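Local atomic coordinates of acyl-CoA dehydrogenase (Bacillus anthracis, PDB entry 3OWA), a protein that probably oxidises acyl-CoA thioesters to 2-enoyl-CoA, using a bound flavin-adenine dinucleotide as the electron acceptor. Residues N364-S369 and I413-V418. Residues are numbered along the deposited sequence; the frame is centred on the assembly and turned at random.
Sequences NKVFGS and INRLIV. With FAD (flavin-adenine dinucleotide), chain E.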
loop_
_atom_site.group_PDB
_atom_site.type_symbol
_atom_site.label_atom_id
_atom_site.label_comp_id
_atom_site.label_asym_id
_atom_site.label_seq_id
_atom_site.Cartn_x
_atom_site.Cartn_y
_atom_site.Cartn_z
ATOM N N ASN A 364 14.267 8.269 -9.320
ATOM C CA ASN A 364 12.973 8.702 -9.865
ATOM C C ASN A 364 12.033 7.529 -9.960
ATOM O O ASN A 364 10.852 7.625 -9.613
ATOM C CB ASN A 364 13.142 9.263 -11.275
ATOM C CG ASN A 364 13.741 10.669 -11.311
ATOM O OD1 ASN A 364 13.819 11.398 -10.305
ATOM N ND2 ASN A 364 14.154 11.056 -12.494
ATOM N N LYS A 365 12.553 6.401 -10.418
ATOM C CA LYS A 365 11.722 5.245 -10.577
ATOM C C LYS A 365 11.142 4.763 -9.241
ATOM O O LYS A 365 9.933 4.503 -9.146
ATOM C CB LYS A 365 12.481 4.128 -11.296
ATOM C CG LYS A 365 11.598 2.963 -11.732
ATOM C CD LYS A 365 11.548 1.860 -10.708
ATOM C CE LYS A 365 10.490 0.872 -11.065
ATOM N NZ LYS A 365 10.466 -0.337 -10.172
ATOM N N VAL A 366 11.999 4.634 -8.219
ATOM C CA VAL A 366 11.554 4.172 -6.929
ATOM C C VAL A 366 10.684 5.230 -6.278
ATOM O O VAL A 366 9.607 4.935 -5.732
ATOM C CB VAL A 366 12.745 3.853 -5.962
ATOM C CG1 VAL A 366 12.190 3.500 -4.554
ATOM C CG2 VAL A 366 13.607 2.734 -6.514
ATOM N N PHE A 367 11.124 6.481 -6.338
ATOM C CA PHE A 367 10.379 7.524 -5.629
ATOM C C PHE A 367 9.021 7.739 -6.284
ATOM O O PHE A 367 8.017 7.819 -5.596
ATOM C CB PHE A 367 11.164 8.827 -5.613
ATOM C CG PHE A 367 10.573 9.884 -4.734
ATOM C CD1 PHE A 367 10.858 9.909 -3.382
ATOM C CD2 PHE A 367 9.786 10.897 -5.272
ATOM C CE1 PHE A 367 10.325 10.900 -2.558
ATOM C CE2 PHE A 367 9.237 11.883 -4.463
ATOM C CZ PHE A 367 9.508 11.898 -3.105
ATOM N N GLY A 368 8.994 7.811 -7.611
ATOM C CA GLY A 368 7.724 7.996 -8.341
ATOM C C GLY A 368 6.749 6.848 -8.131
ATOM O O GLY A 368 5.557 7.052 -7.888
ATOM N N SER A 369 7.236 5.618 -8.235
ATOM C CA SER A 369 6.320 4.492 -8.083
ATOM C C SER A 369 5.740 4.430 -6.653
ATOM O O SER A 369 4.576 4.072 -6.467
ATOM C CB SER A 369 7.036 3.197 -8.468
ATOM O OG SER A 369 8.175 2.937 -7.612
ATOM N N ILE A 413 15.986 -3.851 -6.082
ATOM C CA ILE A 413 17.199 -3.888 -6.877
ATOM C C ILE A 413 17.659 -2.451 -7.170
ATOM O O ILE A 413 18.850 -2.127 -7.045
ATOM C CB ILE A 413 16.989 -4.712 -8.190
ATOM C CG1 ILE A 413 16.917 -6.219 -7.880
ATOM C CG2 ILE A 413 18.071 -4.369 -9.230
ATOM C CD1 ILE A 413 18.224 -6.842 -7.395
ATOM N N ASN A 414 16.704 -1.603 -7.561
ATOM C CA ASN A 414 16.970 -0.180 -7.781
ATOM C C ASN A 414 17.578 0.518 -6.571
ATOM O O ASN A 414 18.426 1.386 -6.743
ATOM C CB ASN A 414 15.701 0.544 -8.171
ATOM C CG ASN A 414 15.436 0.495 -9.657
ATOM O OD1 ASN A 414 14.650 -0.304 -10.134
ATOM N ND2 ASN A 414 16.098 1.369 -10.396
ATOM N N ARG A 415 17.157 0.144 -5.363
ATOM C CA ARG A 415 17.742 0.672 -4.141
ATOM C C ARG A 415 19.146 0.137 -3.898
ATOM O O ARG A 415 20.041 0.902 -3.544
ATOM C CB ARG A 415 16.876 0.372 -2.904
ATOM C CG ARG A 415 15.659 1.312 -2.774
ATOM C CD ARG A 415 14.690 0.787 -1.692
ATOM N NE ARG A 415 13.813 1.861 -1.218
ATOM C CZ ARG A 415 12.485 1.873 -1.340
ATOM N NH1 ARG A 415 11.784 2.905 -0.866
ATOM N NH2 ARG A 415 11.856 0.842 -1.898
ATOM N N LEU A 416 19.334 -1.165 -4.087
ATOM C CA LEU A 416 20.614 -1.797 -3.813
ATOM C C LEU A 416 21.752 -1.295 -4.694
ATOM O O LEU A 416 22.895 -1.282 -4.273
ATOM C CB LEU A 416 20.517 -3.310 -3.966
ATOM C CG LEU A 416 19.682 -4.031 -2.933
ATOM C CD1 LEU A 416 19.517 -5.461 -3.416
ATOM C CD2 LEU A 416 20.417 -3.996 -1.581
ATOM N N ILE A 417 21.439 -0.850 -5.897
ATOM C CA ILE A 417 22.491 -0.418 -6.797
ATOM C C ILE A 417 22.938 1.023 -6.571
ATOM O O ILE A 417 24.048 1.383 -6.990
ATOM C CB ILE A 417 22.124 -0.631 -8.286
ATOM C CG1 ILE A 417 20.922 0.238 -8.695
ATOM C CG2 ILE A 417 21.888 -2.123 -8.561
ATOM C CD1 ILE A 417 20.387 -0.116 -10.078
ATOM N N VAL A 418 22.106 1.835 -5.921
ATOM C CA VAL A 418 22.463 3.222 -5.680
ATOM C C VAL A 418 23.805 3.456 -4.903
ATOM O O VAL A 418 24.691 4.193 -5.389
ATOM C CB VAL A 418 21.267 4.055 -5.099
ATOM C CG1 VAL A 418 21.763 5.392 -4.502
ATOM C CG2 VAL A 418 20.228 4.321 -6.187
HETATM P PA FAD E . 12.378 -11.923 -9.141
HETATM O O1A FAD E . 12.188 -13.412 -9.006
HETATM O O2A FAD E . 13.581 -11.480 -9.893
HETATM O O5B FAD E . 12.342 -11.221 -7.727
HETATM C C5B FAD E . 11.541 -11.663 -6.660
HETATM C C4B FAD E . 11.840 -10.870 -5.395
HETATM O O4B FAD E . 13.199 -11.070 -4.978
HETATM C C3B FAD E . 11.647 -9.375 -5.631
HETATM O O3B FAD E . 11.173 -8.717 -4.457
HETATM C C2B FAD E . 13.067 -8.924 -5.859
HETATM O O2B FAD E . 13.256 -7.577 -5.546
HETATM C C1B FAD E . 13.827 -9.809 -4.904
HETATM N N9A FAD E . 15.232 -9.923 -5.306
HETATM C C8A FAD E . 15.728 -10.408 -6.488
HETATM N N7A FAD E . 17.072 -10.348 -6.469
HETATM C C5A FAD E . 17.451 -9.856 -5.276
HETATM C C6A FAD E . 18.720 -9.594 -4.702
HETATM N N6A FAD E . 19.853 -9.927 -5.333
HETATM N N1A FAD E . 18.762 -9.067 -3.436
HETATM C C2A FAD E . 17.597 -8.808 -2.729
HETATM N N3A FAD E . 16.351 -9.098 -3.277
HETATM C C4A FAD E . 16.282 -9.595 -4.533
HETATM N N1 FAD E . 10.220 -7.913 -19.106
HETATM C C2 FAD E . 10.660 -7.599 -20.372
HETATM O O2 FAD E . 11.817 -7.783 -20.679
HETATM N N3 FAD E . 9.818 -7.070 -21.330
HETATM C C4 FAD E . 8.503 -6.857 -21.066
HETATM O O4 FAD E . 7.798 -6.363 -21.961
HETATM C C4X FAD E . 8.038 -7.161 -19.782
HETATM N N5 FAD E . 6.698 -6.987 -19.497
HETATM C C5X FAD E . 6.202 -7.343 -18.252
HETATM C C6 FAD E . 4.839 -7.153 -18.000
HETATM C C7 FAD E . 4.320 -7.533 -16.767
HETATM C C7M FAD E . 2.842 -7.347 -16.495
HETATM C C8 FAD E . 5.193 -8.094 -15.808
HETATM C C8M FAD E . 4.749 -8.522 -14.447
HETATM C C9 FAD E . 6.555 -8.231 -16.052
HETATM C C9A FAD E . 7.077 -7.868 -17.270
HETATM N N10 FAD E . 8.433 -8.001 -17.519
HETATM C C10 FAD E . 8.902 -7.697 -18.791
HETATM C "C1'" FAD E . 9.368 -8.645 -16.504
HETATM C "C2'" FAD E . 9.541 -7.843 -15.209
HETATM O "O2'" FAD E . 9.984 -6.512 -15.344
HETATM C "C3'" FAD E . 10.122 -8.797 -13.966
HETATM O "O3'" FAD E . 8.957 -9.137 -13.299
HETATM C "C4'" FAD E . 10.992 -8.217 -13.158
HETATM O "O4'" FAD E . 12.073 -7.786 -13.984
HETATM C "C5'" FAD E . 11.439 -8.910 -11.871
HETATM O "O5'" FAD E . 11.544 -10.284 -12.142
HETATM P P FAD E . 10.726 -11.402 -11.379
HETATM O O1P FAD E . 9.268 -11.032 -11.537
HETATM O O2P FAD E . 11.094 -12.750 -11.930
HETATM O O3P FAD E . 11.063 -11.253 -9.829
#
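Val366 carries this contact by turning its two methyls to different neighbours on the facing helix. CG1, anti to the backbone N (chi1 174°), sits over the centre of one face of the Arg415 guanidinium, 3.6 Å from CZ, the arginine lying roughly perpendicular to the valine. CG2 meets Asn414 CB at 3.5 Å, where the valine and asparagine side chains pass antiparallel. Arg415 reaches the valine with a chain extended from CG to NE, and salt bridges from NE to Asp498 and from NH1 to Glu370 would hold the guanidinium with its face turned to the methyl. Lys365 bends at chi2 (-93°) and passes crosswise by Asn414; its ammonium is hydrogen-bonded to Phe407 O and Gly409 O, just ahead of helix 411-427, and to Asn411 OD1 in its first turn. Beyond this interface Ile413 CD1 lies 3.8 Å from C5A of the FAD adenine, and Leu416 CD1 3.7 Å from N1A, so the same segment lines the cofactor pocket. Within the largely helical C-terminal domain, segments 364-369 of helix 358-383 and 413-418 of helix 411-427 approach to 10.0 Å between axes, their N-to-C directions 138° apart, with helix 257-293 against Lys365 and Asn414 and helix 490-520 against Phe367 and Leu416.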